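Local structure of guanine nucleotide exchange factor SRM1 (3OF7) at residues A[12-17]-A[217-222]; A[206-211]-A[260-265]; A[409-414]-A[422-427]. The protein acts as a guanine nucleotide exchange factor, promoting replacement of GDP by GTP on GSP1 and GSP2, and binds chromatin. One frame throughout, in Å; residues are numbered along the deposited sequence. Where two conformers were deposited one is given.

Interaction 1. Residues A[12-17]-A[217-222]; sequences IINAQE and LFLDEE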
ATOM      1  N   ILE A  12       1.451  21.278  16.914  1.00 37.51           N
ATOM      2  CA  ILE A  12       2.161  20.091  16.427  1.00 35.87           C
ATOM      3  C   ILE A  12       1.848  18.848  17.265  1.00 34.47           C
ATOM      4  O   ILE A  12       2.077  18.821  18.475  1.00 34.05           O
ATOM      5  CB  ILE A  12       3.690  20.328  16.356  1.00 35.95           C
ATOM      6  CG1 ILE A  12       4.011  21.395  15.310  1.00 35.84           C
ATOM      7  CG2 ILE A  12       4.436  19.029  16.039  1.00 35.90           C
ATOM      8  CD1 ILE A  12       5.475  21.822  15.274  1.00 36.21           C
ATOM      9  N   ILE A  13       1.311  17.824  16.608  1.00 32.74           N
ATOM     10  CA  ILE A  13       1.035  16.552  17.268  1.00 31.25           C
ATOM     11  C   ILE A  13       1.790  15.378  16.624  1.00 30.13           C
ATOM     12  O   ILE A  13       1.901  14.312  17.228  1.00 30.15           O
ATOM     13  CB  ILE A  13      -0.493  16.248  17.350  1.00 31.43           C
ATOM     14  CG1 ILE A  13      -1.133  16.217  15.950  1.00 31.20           C
ATOM     15  CG2 ILE A  13      -1.192  17.259  18.276  1.00 31.75           C
ATOM     16  CD1 ILE A  13      -2.520  15.588  15.912  1.00 31.25           C
ATOM     17  N   ASN A  14       2.308  15.590  15.412  1.00 28.79           N
ATOM     18  CA  ASN A  14       3.013  14.545  14.653  1.00 27.33           C
ATOM     19  C   ASN A  14       4.440  14.915  14.271  1.00 26.49           C
ATOM     20  O   ASN A  14       4.713  16.055  13.904  1.00 26.36           O
ATOM     21  CB  ASN A  14       2.257  14.209  13.358  1.00 26.91           C
ATOM     22  CG  ASN A  14       0.825  13.796  13.600  1.00 25.74           C
ATOM     23  OD1 ASN A  14       0.533  13.019  14.505  1.00 24.83           O
ATOM     24  ND2 ASN A  14      -0.082  14.315  12.781  1.00 25.33           N
ATOM     25  N   ALA A  15       5.333  13.933  14.326  1.00 25.66           N
ATOM     26  CA  ALA A  15       6.682  14.083  13.778  1.00 25.28           C
ATOM     27  C   ALA A  15       6.971  12.973  12.763  1.00 25.11           C
ATOM     28  O   ALA A  15       6.432  11.867  12.881  1.00 24.48           O
ATOM     29  CB  ALA A  15       7.722  14.073  14.897  1.00 25.16           C
ATOM     30  N   GLN A  16       7.818  13.269  11.776  1.00 25.07           N
ATOM     31  CA  GLN A  16       8.203  12.281  10.762  1.00 25.12           C
ATOM     32  C   GLN A  16       8.801  11.028  11.406  1.00 25.07           C
ATOM     33  O   GLN A  16       8.558   9.911  10.946  1.00 25.38           O
ATOM     34  CB  GLN A  16       9.179  12.880   9.749  1.00 25.18           C
ATOM     35  CG  GLN A  16       8.526  13.754   8.684  1.00 25.49           C
ATOM     36  CD  GLN A  16       9.514  14.251   7.643  1.00 25.86           C
ATOM     37  OE1 GLN A  16      10.720  14.005   7.750  1.00 26.62           O
ATOM     38  NE2 GLN A  16       9.011  14.949   6.630  1.00 23.15           N
ATOM     39  N   GLU A  17       9.554  11.228  12.487  1.00 24.84           N
ATOM     40  CA  GLU A  17      10.084  10.133  13.311  1.00 24.50           C
ATOM     41  C   GLU A  17       9.033   9.118  13.786  1.00 24.00           C
ATOM     42  O   GLU A  17       9.344   7.935  13.943  1.00 23.96           O
ATOM     43  CB  GLU A  17      10.835  10.697  14.524  1.00 24.72           C
ATOM     44  N   LEU A 217      -3.221  10.840  -0.245  1.00 14.44           N
ATOM     45  CA  LEU A 217      -3.478  11.620   0.964  1.00 14.61           C
ATOM     46  C   LEU A 217      -2.149  12.040   1.589  1.00 15.02           C
ATOM     47  O   LEU A 217      -1.155  11.332   1.459  1.00 14.47           O
ATOM     48  CB  LEU A 217      -4.272  10.797   1.972  1.00 14.24           C
ATOM     49  CG  LEU A 217      -5.606  10.164   1.558  1.00 14.64           C
ATOM     50  CD1 LEU A 217      -6.179   9.442   2.728  1.00 14.80           C
ATOM     51  CD2 LEU A 217      -6.582  11.235   1.075  1.00 15.35           C
ATOM     52  N   PHE A 218      -2.148  13.204   2.241  1.00 15.67           N
ATOM     53  CA  PHE A 218      -0.988  13.719   2.979  1.00 16.40           C
ATOM     54  C   PHE A 218      -1.449  14.091   4.385  1.00 16.66           C
ATOM     55  O   PHE A 218      -2.588  14.546   4.578  1.00 17.04           O
ATOM     56  CB  PHE A 218      -0.392  14.986   2.331  1.00 16.31           C
ATOM     57  CG  PHE A 218      -0.007  14.843   0.877  1.00 16.94           C
ATOM     58  CD1 PHE A 218       1.292  14.499   0.516  1.00 17.57           C
ATOM     59  CD2 PHE A 218      -0.935  15.091  -0.135  1.00 17.24           C
ATOM     60  CE1 PHE A 218       1.667  14.385  -0.827  1.00 17.09           C
ATOM     61  CE2 PHE A 218      -0.577  14.969  -1.486  1.00 16.99           C
ATOM     62  CZ  PHE A 218       0.727  14.615  -1.833  1.00 17.59           C
ATOM     63  N   LEU A 219      -0.561  13.903   5.362  1.00 16.99           N
ATOM     64  CA  LEU A 219      -0.808  14.310   6.747  1.00 17.02           C
ATOM     65  C   LEU A 219       0.284  15.287   7.167  1.00 17.67           C
ATOM     66  O   LEU A 219       1.461  15.073   6.859  1.00 17.39           O
ATOM     67  CB  LEU A 219      -0.794  13.094   7.680  1.00 17.05           C
ATOM     68  CG  LEU A 219      -1.055  13.297   9.180  1.00 16.54           C
ATOM     69  CD1 LEU A 219      -2.448  13.895   9.451  1.00 15.19           C
ATOM     70  CD2 LEU A 219      -0.912  11.951   9.904  1.00 15.34           C
ATOM     71  N   ASP A 220      -0.098  16.365   7.850  1.00 18.60           N
ATOM     72  CA  ASP A 220       0.915  17.324   8.311  1.00 19.40           C
ATOM     73  C   ASP A 220       1.116  17.296   9.824  1.00 20.00           C
ATOM     74  O   ASP A 220       0.416  16.577  10.541  1.00 19.48           O
ATOM     75  CB  ASP A 220       0.672  18.738   7.754  1.00 19.81           C
ATOM     76  CG  ASP A 220      -0.463  19.473   8.440  1.00 19.89           C
ATOM     77  OD1 ASP A 220      -0.952  19.016   9.492  1.00 19.69           O
ATOM     78  OD2 ASP A 220      -0.867  20.532   7.905  1.00 22.54           O
ATOM     79  N   GLU A 221       2.080  18.087  10.298  1.00 21.02           N
ATOM     80  CA  GLU A 221       2.459  18.120  11.716  1.00 22.11           C
ATOM     81  C   GLU A 221       1.308  18.392  12.679  1.00 22.44           C
ATOM     82  O   GLU A 221       1.303  17.857  13.784  1.00 22.97           O
ATOM     83  CB  GLU A 221       3.545  19.164  11.959  1.00 22.22           C
ATOM     84  CG  GLU A 221       4.854  18.898  11.273  1.00 22.84           C
ATOM     85  CD  GLU A 221       5.853  20.005  11.543  1.00 25.18           C
ATOM     86  OE1 GLU A 221       6.691  19.833  12.456  1.00 26.61           O
ATOM     87  OE2 GLU A 221       5.785  21.048  10.861  1.00 25.17           O
ATOM     88  N   GLU A 222       0.347  19.227  12.273  1.00 23.02           N
ATOM     89  CA  GLU A 222      -0.783  19.566  13.156  1.00 23.12           C
ATOM     90  C   GLU A 222      -1.950  18.580  13.056  1.00 23.21           C
ATOM     91  O   GLU A 222      -2.922  18.669  13.814  1.00 23.06           O
ATOM     92  CB  GLU A 222      -1.255  21.023  12.953  1.00 23.56           C
ATOM     93  CG  GLU A 222      -2.048  21.292  11.664  0.80 24.76           C
ATOM     94  CD  GLU A 222      -2.841  22.603  11.711  0.70 27.39           C
ATOM     95  OE1 GLU A 222      -3.119  23.104  12.819  1.00 27.82           O
ATOM     96  OE2 GLU A 222      -3.179  23.136  10.632  0.90 28.30           O
TER
HETATM   97  O   HOH W   1       6.949  17.546  13.837  1.00 29.98           O
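Hydrogen bonds from I13 and N14 to D220 and E221 fasten the N-terminal loop to the turn that leaves strand 215-220 of a propeller blade. The carbonyl of E221 is gripped twice: I13 N lies 2.8 Å from E221 O, and N14 N lies 3.0 Å from the same E221 O, so two successive backbone amides converge on one acceptor. In the N14 side chain CG stands anti to the carbonyl carbon (chi1 -56°). A longer bond, 3.2 Å from N14 ND2 to D220 O, is nearly straight, with 168° at the hydrogen, and D220 O lies close to the plane of the N14 amide. The same ND2 also donates to V259 O, at the start of the next blade, while L219 CD2 packs 3.8 Å from N14 ND2. An alanine in place of N14 would probably leave D220 O and V259 O without this shared donor and weaken the hold of the loop on both blades. I12 and E221 run alongside each other in the same direction, and I12 CD1 comes within 3.7 Å of E221 OE1. A water donates to both N14 O and E221 OE1, while E221 OE2 is taken by N205 N. D220 faces back into its own blade, bonding S202 and M224; L219, between strands 206-211 and 225-229, carries the contact into the sheet and reaches I262 on strand 259-264.

Interaction 2. Residues A[206-211]-A[260-265]; sequences IVQLAP and KYIASG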
ATOM      1  N   ILE A 206       4.858  18.190   6.001  1.00 21.70           N
ATOM      2  CA  ILE A 206       4.178  16.926   5.731  1.00 20.26           C
ATOM      3  C   ILE A 206       4.952  15.807   6.434  1.00 19.34           C
ATOM      4  O   ILE A 206       6.183  15.773   6.376  1.00 19.34           O
ATOM      5  CB  ILE A 206       4.073  16.663   4.212  1.00 20.17           C
ATOM      6  CG1 ILE A 206       3.340  17.826   3.521  1.00 19.91           C
ATOM      7  CG2 ILE A 206       3.388  15.300   3.940  1.00 19.22           C
ATOM      8  CD1 ILE A 206       1.985  18.203   4.181  1.00 19.73           C
ATOM      9  N   VAL A 207       4.226  14.919   7.106  1.00 18.52           N
ATOM     10  CA  VAL A 207       4.838  13.860   7.921  1.00 17.72           C
ATOM     11  C   VAL A 207       4.546  12.433   7.424  1.00 17.01           C
ATOM     12  O   VAL A 207       5.288  11.496   7.740  1.00 16.40           O
ATOM     13  CB  VAL A 207       4.437  13.986   9.415  1.00 17.57           C
ATOM     14  CG1 VAL A 207       4.856  15.353   9.973  1.00 19.10           C
ATOM     15  CG2 VAL A 207       2.928  13.743   9.621  1.00 18.07           C
ATOM     16  N   GLN A 208       3.474  12.273   6.646  1.00 15.92           N
ATOM     17  CA  GLN A 208       3.064  10.944   6.181  1.00 15.09           C
ATOM     18  C   GLN A 208       2.275  10.985   4.875  1.00 14.80           C
ATOM     19  O   GLN A 208       1.508  11.924   4.629  1.00 14.47           O
ATOM     20  CB  GLN A 208       2.238  10.224   7.245  1.00 15.33           C
ATOM     21  CG  GLN A 208       2.138   8.712   7.013  1.00 16.15           C
ATOM     22  CD  GLN A 208       1.041   8.046   7.805  1.00 17.57           C
ATOM     23  OE1 GLN A 208       0.228   8.702   8.465  1.00 19.56           O
ATOM     24  NE2 GLN A 208       1.004   6.722   7.741  1.00 20.31           N
ATOM     25  N   LEU A 209       2.462   9.946   4.064  1.00 14.13           N
ATOM     26  CA  LEU A 209       1.733   9.784   2.803  1.00 14.11           C
ATOM     27  C   LEU A 209       0.814   8.572   2.873  1.00 13.80           C
ATOM     28  O   LEU A 209       1.096   7.623   3.612  1.00 14.21           O
ATOM     29  CB  LEU A 209       2.715   9.612   1.641  1.00 13.80           C
ATOM     30  CG  LEU A 209       3.931  10.536   1.552  1.00 14.32           C
ATOM     31  CD1 LEU A 209       4.860  10.103   0.425  1.00 15.64           C
ATOM     32  CD2 LEU A 209       3.511  11.993   1.339  1.00 15.46           C
ATOM     33  N   ALA A 210      -0.281   8.601   2.113  1.00 13.17           N
ATOM     34  CA  ALA A 210      -1.114   7.397   1.923  1.00 12.79           C
ATOM     35  C   ALA A 210      -1.648   7.344   0.485  1.00 12.62           C
ATOM     36  O   ALA A 210      -2.585   8.081   0.148  1.00 12.63           O
ATOM     37  CB  ALA A 210      -2.265   7.357   2.935  1.00 12.73           C
ATOM     38  N   PRO A 211      -1.043   6.491  -0.370  1.00 12.51           N
ATOM     39  CA  PRO A 211      -1.462   6.394  -1.767  1.00 12.33           C
ATOM     40  C   PRO A 211      -2.699   5.529  -1.985  1.00 12.53           C
ATOM     41  O   PRO A 211      -2.865   4.490  -1.342  1.00 12.28           O
ATOM     42  CB  PRO A 211      -0.260   5.745  -2.455  1.00 12.35           C
ATOM     43  CG  PRO A 211       0.401   4.932  -1.378  1.00 11.89           C
ATOM     44  CD  PRO A 211       0.165   5.685  -0.092  1.00 12.17           C
ATOM     45  N   LYS A 260      -3.504  11.443  13.464  1.00 19.57           N
ATOM     46  CA  LYS A 260      -2.121  11.021  13.706  0.50 19.21           C
ATOM     47  C   LYS A 260      -1.635   9.949  12.730  1.00 18.94           C
ATOM     48  O   LYS A 260      -0.440   9.662  12.663  1.00 18.74           O
ATOM     49  CB  LYS A 260      -1.912  10.573  15.160  0.50 19.48           C
ATOM     50  CG  LYS A 260      -2.721   9.363  15.617  0.50 20.04           C
ATOM     51  CD  LYS A 260      -2.053   8.731  16.837  0.50 21.79           C
ATOM     52  CE  LYS A 260      -2.827   7.536  17.358  0.50 21.90           C
ATOM     53  NZ  LYS A 260      -4.053   7.962  18.073  0.50 22.28           N
ATOM     54  N   TYR A 261      -2.559   9.363  11.975  1.00 18.10           N
ATOM     55  CA  TYR A 261      -2.202   8.313  11.029  1.00 17.29           C
ATOM     56  C   TYR A 261      -3.213   8.250   9.896  1.00 16.92           C
ATOM     57  O   TYR A 261      -4.419   8.288  10.128  1.00 17.15           O
ATOM     58  CB  TYR A 261      -2.123   6.962  11.750  1.00 17.21           C
ATOM     59  CG  TYR A 261      -1.915   5.754  10.850  1.00 17.15           C
ATOM     60  CD1 TYR A 261      -0.642   5.410  10.391  1.00 18.48           C
ATOM     61  CD2 TYR A 261      -2.991   4.945  10.481  1.00 16.51           C
ATOM     62  CE1 TYR A 261      -0.446   4.286   9.567  1.00 19.41           C
ATOM     63  CE2 TYR A 261      -2.814   3.826   9.664  1.00 17.19           C
ATOM     64  CZ  TYR A 261      -1.535   3.501   9.214  1.00 17.48           C
ATOM     65  OH  TYR A 261      -1.361   2.402   8.408  1.00 17.98           O
ATOM     66  N   ILE A 262      -2.708   8.139   8.675  1.00 16.72           N
ATOM     67  CA  ILE A 262      -3.575   7.979   7.503  1.00 16.17           C
ATOM     68  C   ILE A 262      -3.220   6.699   6.743  1.00 16.02           C
ATOM     69  O   ILE A 262      -2.065   6.269   6.733  1.00 15.51           O
ATOM     70  CB  ILE A 262      -3.521   9.201   6.556  1.00 15.76           C
ATOM     71  CG1 ILE A 262      -2.076   9.572   6.213  1.00 15.69           C
ATOM     72  CG2 ILE A 262      -4.265  10.413   7.169  1.00 16.57           C
ATOM     73  CD1 ILE A 262      -1.940  10.523   5.025  1.00 14.96           C
ATOM     74  N   ALA A 263      -4.224   6.097   6.117  1.00 15.65           N
ATOM     75  CA  ALA A 263      -4.016   4.945   5.249  1.00 15.66           C
ATOM     76  C   ALA A 263      -5.075   5.020   4.174  1.00 15.84           C
ATOM     77  O   ALA A 263      -6.121   5.650   4.376  1.00 16.76           O
ATOM     78  CB  ALA A 263      -4.137   3.643   6.032  1.00 15.64           C
ATOM     79  N   SER A 264      -4.817   4.375   3.039  1.00 15.70           N
ATOM     80  CA  SER A 264      -5.741   4.439   1.919  1.00 15.46           C
ATOM     81  C   SER A 264      -5.840   3.099   1.204  1.00 15.57           C
ATOM     82  O   SER A 264      -4.828   2.421   1.007  1.00 15.41           O
ATOM     83  CB  SER A 264      -5.291   5.530   0.944  1.00 15.41           C
ATOM     84  OG  SER A 264      -6.276   5.747  -0.049  1.00 17.67           O
ATOM     85  N   GLY A 265      -7.067   2.712   0.859  1.00 14.85           N
ATOM     86  CA  GLY A 265      -7.304   1.694  -0.163  1.00 14.27           C
ATOM     87  C   GLY A 265      -7.325   2.369  -1.529  1.00 14.38           C
ATOM     88  O   GLY A 265      -6.866   3.512  -1.675  1.00 13.76           O
TER
HETATM   89  O   HOH W   2      -0.461   5.255   4.747  1.00 24.17           O
HETATM   90  O   HOH W   3      -1.821   2.757   0.420  1.00 33.11           O
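Q208 and A210 of strand 206-211 meet I262 and A263 of strand 259-264 where the first strands of two successive propeller blades run side by side. The axes of 206-211 and 261-264 approach to 5.5 Å, with directions 18° apart, yet no backbone-to-backbone hydrogen bond joins them; side chains fill the interval. CG of Q208 stands anti to the backbone N (chi1 -163°) and the chain is extended from there; Q208 OE1 lies 3.0 Å from I262 N. That hydrogen bond is straight at the hydrogen, 165°, although the donor stands tilted from the carbonyl plane of Q208. I262 runs the other way alongside Q208, with I262 CG1 3.3 Å from Q208 OE1 and I262 CD1 3.8 Å from A210 CB. The Q208 amide also crosses the Y261 ring obliquely, with Q208 NE2 3.4 Å from Y261 CE1; NE2 itself donates to Y23 OH in helix 20-23. At this seam of the RCC1 beta-propeller each sheet keeps its backbone bonds to itself, as at the classic beta bulge where V207 and Q208 both face L219, and the blades meet largely through side chains. Y261 continues the sequence of blades, its OH bonded to I318 N on strand 315-320. A water spans the seam, donating to L209 O and to I262 O. Farther along, S264 CB rests 3.5 Å from P211 O.

Interaction 3. Residues A[409-414]-A[422-427]; sequences VGLGPF and TRIKNT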
ATOM      1  N   VAL A 409      -0.323 -14.170  -4.486  1.00 15.79           N
ATOM      2  CA  VAL A 409      -0.220 -14.735  -3.145  1.00 15.76           C
ATOM      3  C   VAL A 409       1.075 -15.540  -2.948  1.00 16.33           C
ATOM      4  O   VAL A 409       1.471 -15.805  -1.813  1.00 16.01           O
ATOM      5  CB  VAL A 409      -1.473 -15.573  -2.742  1.00 15.82           C
ATOM      6  CG1 VAL A 409      -2.718 -14.690  -2.699  1.00 15.49           C
ATOM      7  CG2 VAL A 409      -1.683 -16.761  -3.692  1.00 14.72           C
ATOM      8  N   GLY A 410       1.731 -15.904  -4.054  1.00 17.15           N
ATOM      9  CA  GLY A 410       3.015 -16.634  -4.018  1.00 18.24           C
ATOM     10  C   GLY A 410       2.914 -18.011  -3.375  1.00 19.47           C
ATOM     11  O   GLY A 410       3.810 -18.440  -2.631  1.00 19.62           O
ATOM     12  N   LEU A 411       1.819 -18.704  -3.650  1.00 20.13           N
ATOM     13  CA  LEU A 411       1.585 -20.013  -3.044  1.00 21.34           C
ATOM     14  C   LEU A 411       1.746 -21.173  -4.037  1.00 22.61           C
ATOM     15  O   LEU A 411       1.304 -22.292  -3.779  1.00 23.02           O
ATOM     16  CB  LEU A 411       0.226 -20.032  -2.322  1.00 21.18           C
ATOM     17  CG  LEU A 411       0.155 -19.091  -1.104  1.00 20.35           C
ATOM     18  CD1 LEU A 411      -1.265 -18.956  -0.567  1.00 19.89           C
ATOM     19  CD2 LEU A 411       1.108 -19.528   0.026  1.00 19.21           C
ATOM     20  N   GLY A 412       2.399 -20.898  -5.163  1.00 23.44           N
ATOM     21  CA  GLY A 412       2.732 -21.939  -6.134  1.00 24.86           C
ATOM     22  C   GLY A 412       1.771 -22.064  -7.306  1.00 25.73           C
ATOM     23  O   GLY A 412       1.003 -21.136  -7.585  1.00 25.25           O
ATOM     24  N   PRO A 413       1.799 -23.230  -7.988  1.00 26.47           N
ATOM     25  CA  PRO A 413       1.108 -23.475  -9.255  0.80 27.25           C
ATOM     26  C   PRO A 413      -0.368 -23.828  -9.086  1.00 28.05           C
ATOM     27  O   PRO A 413      -0.819 -24.877  -9.566  1.00 28.27           O
ATOM     28  CB  PRO A 413       1.876 -24.669  -9.834  0.80 27.27           C
ATOM     29  CG  PRO A 413       2.301 -25.443  -8.632  0.80 26.81           C
ATOM     30  CD  PRO A 413       2.517 -24.436  -7.517  0.80 26.48           C
ATOM     31  N   PHE A 414      -1.106 -22.955  -8.408  1.00 28.39           N
ATOM     32  CA  PHE A 414      -2.538 -23.134  -8.191  1.00 29.05           C
ATOM     33  C   PHE A 414      -3.230 -21.799  -8.455  1.00 28.78           C
ATOM     34  O   PHE A 414      -2.856 -20.784  -7.859  1.00 29.19           O
ATOM     35  CB  PHE A 414      -2.818 -23.559  -6.746  1.00 29.56           C
ATOM     36  CG  PHE A 414      -1.843 -24.571  -6.192  0.80 31.72           C
ATOM     37  CD1 PHE A 414      -1.952 -25.921  -6.519  0.80 33.08           C
ATOM     38  CD2 PHE A 414      -0.830 -24.172  -5.318  0.80 33.36           C
ATOM     39  CE1 PHE A 414      -1.055 -26.857  -5.997  0.90 34.26           C
ATOM     40  CE2 PHE A 414       0.074 -25.098  -4.791  0.90 34.47           C
ATOM     41  CZ  PHE A 414      -0.043 -26.443  -5.128  0.90 34.21           C
ATOM     42  N   THR A 422      -2.274 -17.853   4.657  1.00 18.07           N
ATOM     43  CA  THR A 422      -1.562 -19.100   4.437  1.00 18.46           C
ATOM     44  C   THR A 422      -0.066 -18.833   4.324  1.00 18.17           C
ATOM     45  O   THR A 422       0.386 -17.978   3.550  1.00 17.00           O
ATOM     46  CB  THR A 422      -2.127 -19.829   3.191  1.00 18.33           C
ATOM     47  OG1 THR A 422      -3.523 -20.088   3.395  1.00 19.45           O
ATOM     48  CG2 THR A 422      -1.418 -21.145   2.932  1.00 19.53           C
ATOM     49  N   ARG A 423       0.694 -19.580   5.114  1.00 18.25           N
ATOM     50  CA  ARG A 423       2.150 -19.462   5.154  1.00 18.43           C
ATOM     51  C   ARG A 423       2.788 -19.578   3.774  1.00 18.36           C
ATOM     52  O   ARG A 423       2.486 -20.500   3.019  1.00 18.21           O
ATOM     53  CB  ARG A 423       2.697 -20.552   6.081  1.00 18.96           C
ATOM     54  CG  ARG A 423       4.197 -20.634   6.191  1.00 20.97           C
ATOM     55  CD  ARG A 423       4.536 -21.762   7.154  1.00 24.29           C
ATOM     56  NE  ARG A 423       5.969 -21.962   7.304  1.00 27.83           N
ATOM     57  CZ  ARG A 423       6.515 -23.025   7.886  1.00 28.98           C
ATOM     58  NH1 ARG A 423       5.740 -23.991   8.364  1.00 29.38           N
ATOM     59  NH2 ARG A 423       7.834 -23.120   7.988  1.00 29.32           N
ATOM     60  N   ILE A 424       3.658 -18.625   3.446  1.00 17.91           N
ATOM     61  CA  ILE A 424       4.484 -18.724   2.252  1.00 18.68           C
ATOM     62  C   ILE A 424       5.768 -19.458   2.650  1.00 19.33           C
ATOM     63  O   ILE A 424       6.570 -18.953   3.451  1.00 19.35           O
ATOM     64  CB  ILE A 424       4.817 -17.347   1.642  1.00 18.18           C
ATOM     65  CG1 ILE A 424       3.523 -16.608   1.245  1.00 18.42           C
ATOM     66  CG2 ILE A 424       5.737 -17.518   0.433  1.00 18.43           C
ATOM     67  CD1 ILE A 424       3.711 -15.128   0.892  1.00 17.99           C
ATOM     68  N   LYS A 425       5.919 -20.663   2.113  1.00 20.09           N
ATOM     69  CA  LYS A 425       7.117 -21.481   2.308  1.00 20.69           C
ATOM     70  C   LYS A 425       7.718 -21.792   0.944  1.00 20.85           C
ATOM     71  O   LYS A 425       7.087 -22.457   0.119  1.00 21.26           O
ATOM     72  CB  LYS A 425       6.755 -22.777   3.041  1.00 21.22           C
ATOM     73  CG  LYS A 425       7.941 -23.626   3.486  0.80 21.79           C
ATOM     74  CD  LYS A 425       7.451 -24.824   4.298  0.80 23.88           C
ATOM     75  CE  LYS A 425       8.605 -25.683   4.791  0.70 24.85           C
ATOM     76  NZ  LYS A 425       8.097 -26.808   5.643  0.70 25.79           N
ATOM     77  N   ASN A 426       8.914 -21.265   0.693  1.00 20.44           N
ATOM     78  CA  ASN A 426       9.689 -21.601  -0.503  1.00 20.42           C
ATOM     79  C   ASN A 426      11.160 -21.466  -0.170  1.00 20.26           C
ATOM     80  O   ASN A 426      11.510 -20.779   0.794  1.00 20.26           O
ATOM     81  CB  ASN A 426       9.263 -20.782  -1.757  1.00 20.34           C
ATOM     82  CG  ASN A 426      10.010 -19.447  -1.914  1.00 19.97           C
ATOM     83  OD1 ASN A 426      10.176 -18.684  -0.964  1.00 20.79           O
ATOM     84  ND2 ASN A 426      10.414 -19.149  -3.142  1.00 18.56           N
ATOM     85  N   THR A 427      12.015 -22.136  -0.941  1.00 20.22           N
ATOM     86  CA  THR A 427      13.459 -22.143  -0.680  1.00 20.10           C
ATOM     87  C   THR A 427      14.031 -20.734  -0.478  1.00 19.71           C
ATOM     88  O   THR A 427      14.759 -20.489   0.478  1.00 19.75           O
ATOM     89  CB  THR A 427      14.239 -22.873  -1.807  1.00 20.50           C
ATOM     90  OG1 THR A 427      13.635 -24.146  -2.060  1.00 20.92           O
ATOM     91  CG2 THR A 427      15.706 -23.080  -1.421  1.00 20.75           C
TER
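The two segments have their nearest CA atoms at L411 and I424, 6.2 Å apart, and no hydrogen bond crosses between them. Residues 409-414 form an irregular loop, whereas 422-427 begins on a short outer strand and runs on into loop. G410 sits in the left-handed helical region (phi 63°, psi 39°), and a side chain at G412 would collide with the carbonyl oxygen before it and with P413 CD, so only glycine fits readily. P413 then centres an inverse gamma turn, with a weak bond of 2.9 Å from F414 N to G412 O.

The side-chain contact is carried by L411 and I424. L411 CG stands anti to its carbonyl carbon (chi1 -66°), and the two methyls beyond it divide the work. L411 CD2 presses on the opposite backbone, 3.4 Å from R423 O, and lies 4.0 Å from I424 CG1. L411 CD1 meets T422 CB at 4.0 Å, and the two side chains cross at a slant. I424 answers with its own branches: I424 CD1 lies 3.6 Å from V409 O, while I424 CG2 lies 3.7 Å from G410 O.

Both segments pack onto strand 398-402 of the same blade, in the seventh RCC1 repeat: L411 and I424 touch S400, and the backbones of T422 and I424 bond to S400 and A398. V409 O receives the S400 hydroxyl, and the T422 hydroxyl is bonded to V420 O.

Methyl groups set against carbonyl oxygens and aliphatic carbons give a contact without directional bonds of its own; its register probably rests on shape and on the hydrogen bonds to strand 398-402.

How the interactions relate
From the N terminus, the segment 12-17 waits some 200 residues before 217-222 closes interaction 1. Within that long loop, 206-211 opens interaction 2, which closes only at 260-265, so the two cross. They also touch: strands 206-211 and 215-220 are consecutive and paired in one sheet, and N14 packs on K260. Together they tie the N-terminal tail to one blade and that blade to the next. Interaction 3 follows in series, a short loop of the last RCC1 repeat joining two parts of a single blade. It lies across the propeller's centre from interaction 1, their centres about 38 Å apart, and touches neither of the others.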